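Local coordinates for D-alanyl-D-alanine carboxypeptidase (PDB 5TR7), which probably removes the terminal D-alanine from peptidoglycan precursor peptides, as a penicillin-binding serine carboxypeptidase of the S11 family, at residues T202-S214 / V226-S240. Numbering follows the deposited sequence.
Sequences TGHTSGAGYNLVS and VVMGTDNENARKAES. With NO2 (nitrite ion), chain F.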
loop_
_atom_site.group_PDB
_atom_site.type_symbol
_atom_site.label_atom_id
_atom_site.label_comp_id
_atom_site.label_asym_id
_atom_site.label_seq_id
_atom_site.Cartn_x
_atom_site.Cartn_y
_atom_site.Cartn_z
ATOM N N THR A 202 3.865 3.412 -1.633
ATOM C CA THR A 202 4.358 3.940 -2.851
ATOM C C THR A 202 4.181 2.935 -4.021
ATOM O O THR A 202 4.030 1.776 -3.827
ATOM C CB THR A 202 5.830 4.173 -2.543
ATOM O OG1 THR A 202 6.366 5.086 -3.457
ATOM C CG2 THR A 202 6.595 2.874 -2.509
ATOM N N GLY A 203 4.162 3.419 -5.237
ATOM C CA GLY A 203 4.116 2.502 -6.403
ATOM C C GLY A 203 4.282 3.192 -7.706
ATOM O O GLY A 203 4.256 4.433 -7.755
ATOM N N HIS A 204 4.347 2.412 -8.788
ATOM C CA HIS A 204 4.468 2.981 -10.148
ATOM C C HIS A 204 3.530 2.235 -11.104
ATOM O O HIS A 204 3.398 1.021 -11.029
ATOM C CB HIS A 204 5.905 2.849 -10.626
ATOM C CG HIS A 204 6.175 3.530 -11.927
ATOM N ND1 HIS A 204 5.875 2.967 -13.148
ATOM C CD2 HIS A 204 6.697 4.749 -12.194
ATOM C CE1 HIS A 204 6.194 3.816 -14.106
ATOM N NE2 HIS A 204 6.737 4.885 -13.552
ATOM N N THR A 205 2.873 2.950 -12.005
ATOM C CA THR A 205 1.953 2.342 -13.020
ATOM C C THR A 205 2.591 2.685 -14.362
ATOM O O THR A 205 2.647 3.837 -14.737
ATOM C CB THR A 205 0.543 2.922 -12.914
ATOM O OG1 THR A 205 -0.018 2.660 -11.613
ATOM C CG2 THR A 205 -0.429 2.326 -13.966
ATOM N N SER A 206 3.065 1.673 -15.070
ATOM C CA SER A 206 3.965 1.894 -16.210
ATOM C C SER A 206 3.663 2.963 -17.285
ATOM O O SER A 206 4.608 3.668 -17.708
ATOM C CB SER A 206 4.358 0.570 -16.823
ATOM O OG SER A 206 3.224 0.113 -17.441
ATOM N N GLY A 207 2.414 3.125 -17.723
ATOM C CA GLY A 207 2.141 4.187 -18.717
ATOM C C GLY A 207 1.737 5.533 -18.113
ATOM O O GLY A 207 1.719 6.520 -18.808
ATOM N N ALA A 208 1.503 5.566 -16.795
ATOM C CA ALA A 208 0.990 6.761 -16.079
ATOM C C ALA A 208 2.001 7.498 -15.208
ATOM O O ALA A 208 2.132 8.721 -15.339
ATOM C CB ALA A 208 -0.225 6.389 -15.238
ATOM N N GLY A 209 2.700 6.775 -14.335
ATOM C CA GLY A 209 3.759 7.388 -13.514
ATOM C C GLY A 209 3.849 6.920 -12.093
ATOM O O GLY A 209 3.383 5.843 -11.779
ATOM N N TYR A 210 4.456 7.730 -11.244
ATOM C CA TYR A 210 4.631 7.426 -9.851
ATOM C C TYR A 210 3.438 7.773 -9.015
ATOM O O TYR A 210 2.840 8.852 -9.149
ATOM C CB TYR A 210 5.852 8.119 -9.266
ATOM C CG TYR A 210 7.137 7.651 -9.879
ATOM C CD1 TYR A 210 7.830 6.577 -9.328
ATOM C CD2 TYR A 210 7.706 8.304 -10.934
ATOM C CE1 TYR A 210 9.048 6.160 -9.831
ATOM C CE2 TYR A 210 8.926 7.895 -11.453
ATOM C CZ TYR A 210 9.585 6.832 -10.896
ATOM O OH TYR A 210 10.758 6.446 -11.430
ATOM N N ASN A 211 3.151 6.857 -8.079
ATOM C CA ASN A 211 2.052 7.003 -7.194
ATOM C C ASN A 211 2.435 7.034 -5.725
ATOM O O ASN A 211 3.360 6.373 -5.320
ATOM C CB ASN A 211 1.198 5.768 -7.376
ATOM C CG ASN A 211 0.853 5.515 -8.816
ATOM O OD1 ASN A 211 0.611 6.445 -9.587
ATOM N ND2 ASN A 211 0.830 4.241 -9.183
ATOM N N LEU A 212 1.601 7.693 -4.914
ATOM C CA LEU A 212 1.729 7.643 -3.495
ATOM C C LEU A 212 0.401 7.714 -2.776
ATOM O O LEU A 212 -0.417 8.565 -3.081
ATOM C CB LEU A 212 2.576 8.822 -3.008
ATOM C CG LEU A 212 2.790 8.867 -1.481
ATOM C CD1 LEU A 212 3.395 7.593 -0.899
ATOM C CD2 LEU A 212 3.723 10.036 -1.162
ATOM N N VAL A 213 0.208 6.842 -1.804
ATOM C CA VAL A 213 -0.938 6.917 -0.883
ATOM C C VAL A 213 -0.288 7.383 0.410
ATOM O O VAL A 213 0.526 6.661 0.953
ATOM C CB VAL A 213 -1.666 5.604 -0.674
ATOM C CG1 VAL A 213 -2.821 5.780 0.283
ATOM C CG2 VAL A 213 -2.245 5.186 -1.960
ATOM N N SER A 214 -0.637 8.568 0.905
ATOM C CA SER A 214 -0.033 9.064 2.117
ATOM C C SER A 214 -1.057 9.383 3.185
ATOM O O SER A 214 -2.208 9.503 2.867
ATOM C CB SER A 214 0.785 10.333 1.807
ATOM O OG SER A 214 -0.049 11.319 1.196
ATOM N N VAL A 226 -4.089 10.553 -1.917
ATOM C CA VAL A 226 -3.652 9.617 -2.941
ATOM C C VAL A 226 -3.278 10.460 -4.161
ATOM O O VAL A 226 -4.047 11.338 -4.590
ATOM C CB VAL A 226 -4.805 8.673 -3.342
ATOM C CG1 VAL A 226 -4.370 7.738 -4.434
ATOM C CG2 VAL A 226 -5.299 7.926 -2.132
ATOM N N VAL A 227 -2.098 10.210 -4.697
ATOM C CA VAL A 227 -1.622 10.937 -5.913
ATOM C C VAL A 227 -1.192 9.866 -6.887
ATOM O O VAL A 227 -0.442 8.994 -6.548
ATOM C CB VAL A 227 -0.512 11.949 -5.552
ATOM C CG1 VAL A 227 0.032 12.642 -6.763
ATOM C CG2 VAL A 227 -1.104 13.017 -4.637
ATOM N N MET A 228 -1.738 9.905 -8.087
ATOM C CA MET A 228 -1.417 8.897 -9.103
ATOM C C MET A 228 -0.890 9.521 -10.347
ATOM O O MET A 228 -1.440 10.485 -10.830
ATOM C CB MET A 228 -2.683 8.110 -9.510
ATOM C CG MET A 228 -3.418 7.546 -8.308
ATOM S SD MET A 228 -2.542 6.236 -7.429
ATOM C CE MET A 228 -2.873 4.927 -8.688
ATOM N N GLY A 229 0.174 8.939 -10.866
ATOM C CA GLY A 229 0.694 9.389 -12.131
ATOM C C GLY A 229 1.486 10.665 -12.134
ATOM O O GLY A 229 1.217 11.494 -12.941
ATOM N N THR A 230 2.436 10.810 -11.219
ATOM C CA THR A 230 3.368 11.965 -11.197
ATOM C C THR A 230 4.567 11.605 -12.054
ATOM O O THR A 230 4.884 10.439 -12.285
ATOM C CB THR A 230 3.886 12.333 -9.807
ATOM O OG1 THR A 230 4.461 11.193 -9.182
ATOM C CG2 THR A 230 2.710 12.815 -8.952
ATOM N N ASP A 231 5.235 12.608 -12.571
ATOM C CA ASP A 231 6.370 12.375 -13.440
ATOM C C ASP A 231 7.679 11.845 -12.840
ATOM O O ASP A 231 8.459 11.330 -13.586
ATOM C CB ASP A 231 6.582 13.631 -14.301
ATOM C CG ASP A 231 5.443 13.811 -15.363
ATOM O OD1 ASP A 231 4.644 12.877 -15.591
ATOM O OD2 ASP A 231 5.388 14.870 -16.020
ATOM N N ASN A 232 7.923 11.962 -11.547
ATOM C CA ASN A 232 9.185 11.474 -10.963
ATOM C C ASN A 232 9.035 11.450 -9.491
ATOM O O ASN A 232 8.043 11.965 -8.979
ATOM C CB ASN A 232 10.360 12.380 -11.352
ATOM C CG ASN A 232 10.076 13.817 -11.051
ATOM O OD1 ASN A 232 10.013 14.230 -9.888
ATOM N ND2 ASN A 232 9.866 14.594 -12.090
ATOM N N GLU A 233 9.987 10.822 -8.817
ATOM C CA GLU A 233 9.930 10.676 -7.369
ATOM C C GLU A 233 9.844 12.010 -6.632
ATOM O O GLU A 233 9.107 12.097 -5.666
ATOM C CB GLU A 233 11.029 9.775 -6.834
ATOM C CG GLU A 233 10.708 8.320 -7.156
ATOM C CD GLU A 233 11.628 7.357 -6.484
ATOM O OE1 GLU A 233 12.745 7.190 -7.003
ATOM O OE2 GLU A 233 11.213 6.719 -5.465
ATOM N N ASN A 234 10.514 13.055 -7.121
ATOM C CA ASN A 234 10.440 14.356 -6.449
ATOM C C ASN A 234 9.070 14.976 -6.489
ATOM O O ASN A 234 8.591 15.443 -5.453
ATOM C CB ASN A 234 11.501 15.270 -6.982
ATOM C CG ASN A 234 12.881 14.785 -6.574
ATOM O OD1 ASN A 234 13.041 14.114 -5.509
ATOM N ND2 ASN A 234 13.887 15.108 -7.378
ATOM N N ALA A 235 8.414 14.859 -7.650
ATOM C CA ALA A 235 7.090 15.343 -7.806
ATOM C C ALA A 235 6.146 14.510 -6.917
ATOM O O ALA A 235 5.280 15.068 -6.257
ATOM C CB ALA A 235 6.672 15.259 -9.278
ATOM N N ARG A 236 6.288 13.195 -6.896
ATOM C CA ARG A 236 5.428 12.376 -6.024
ATOM C C ARG A 236 5.438 12.952 -4.539
ATOM O O ARG A 236 4.392 13.184 -3.920
ATOM C CB ARG A 236 5.932 10.947 -6.057
ATOM C CG ARG A 236 5.327 10.066 -5.014
ATOM C CD ARG A 236 5.520 8.624 -5.327
ATOM N NE ARG A 236 6.898 8.112 -5.249
ATOM C CZ ARG A 236 7.189 6.867 -5.641
ATOM N NH1 ARG A 236 6.234 6.083 -6.155
ATOM N NH2 ARG A 236 8.402 6.363 -5.556
ATOM N N LYS A 237 6.612 13.286 -4.041
ATOM C CA LYS A 237 6.687 13.856 -2.703
ATOM C C LYS A 237 6.094 15.253 -2.648
ATOM O O LYS A 237 5.233 15.512 -1.817
ATOM C CB LYS A 237 8.110 13.932 -2.190
ATOM C CG LYS A 237 8.662 12.614 -1.690
ATOM C CD LYS A 237 10.026 12.759 -0.997
ATOM C CE LYS A 237 11.194 12.822 -1.973
ATOM N NZ LYS A 237 12.470 12.809 -1.196
ATOM N N ALA A 238 6.568 16.156 -3.512
ATOM C CA ALA A 238 6.083 17.533 -3.475
ATOM C C ALA A 238 4.592 17.683 -3.681
ATOM O O ALA A 238 3.951 18.379 -2.938
ATOM C CB ALA A 238 6.815 18.390 -4.475
ATOM N N GLU A 239 4.001 16.958 -4.616
ATOM C CA GLU A 239 2.603 17.139 -4.861
ATOM C C GLU A 239 1.798 16.580 -3.697
ATOM O O GLU A 239 0.776 17.153 -3.335
ATOM C CB GLU A 239 2.201 16.499 -6.189
ATOM C CG GLU A 239 2.963 17.074 -7.398
ATOM C CD GLU A 239 2.864 18.591 -7.567
ATOM O OE1 GLU A 239 3.873 19.295 -7.401
ATOM O OE2 GLU A 239 1.768 19.094 -7.749
ATOM N N SER A 240 2.263 15.508 -3.081
ATOM C CA SER A 240 1.551 14.961 -1.924
ATOM C C SER A 240 1.630 15.914 -0.754
ATOM O O SER A 240 0.637 16.110 -0.051
ATOM C CB SER A 240 2.128 13.588 -1.547
ATOM O OG SER A 240 1.824 12.698 -2.597
HETATM N N NO2 F . 8.592 9.207 -2.684
HETATM O O1 NO2 F . 9.492 9.559 -1.949
HETATM O O2 NO2 F . 9.041 8.933 -3.964
#
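Tyr210 and Thr230 pair by backbone hydrogen bonds in both directions, and Leu212 and Val227 do the same, joining strands 209-214 and 226-230 as antiparallel neighbours. Between the two pairs the register slips by one residue at a G1 beta bulge, where Gly229 and Thr230 both face Tyr210. Two side chains bond across this irregularity. Thr230 OG1, brought back over its own backbone by chi1 of 54°, gives a second hydrogen bond to Tyr210 O (2.8 Å) from above the carbonyl plane. Asn211 OD1 accepts a hydrogen bond from Gly229 N (2.8 Å), almost in line with its C=O, while ND2 of the same amide donates to Thr205 OG1, which fixes the amide's rotation.

Arg236 reaches back from helix 233-240 to the sheet. Its NH1 donates to Asn211 O (3.0 Å), which Gly203 N approaches from the opposite face, and its CG packs on Leu212 CB. Tyr210 CD1 lies over one guanidinium face, the two planes 75° apart, and Thr202 over the other. The ring itself receives a CH-pi contact from Glu233 CG, 4.1 Å from its centroid.

Charge completes the arrangement: Arg236 NH2 forms a salt bridge with Glu233 OE2, which also meets Arg186, and Arg236 NE donates a hydrogen bond to O2 of a nitrite ion, probably from the crystallisation liquor (2.6 Å). The whole belongs to the penicillin-binding, beta-lactamase-like fold, its five-stranded antiparallel sheet packed by helix 233-251; Thr202 and Gly203, with Lys201, the predicted substrate-binding residue, fit the family's KTG-type motif.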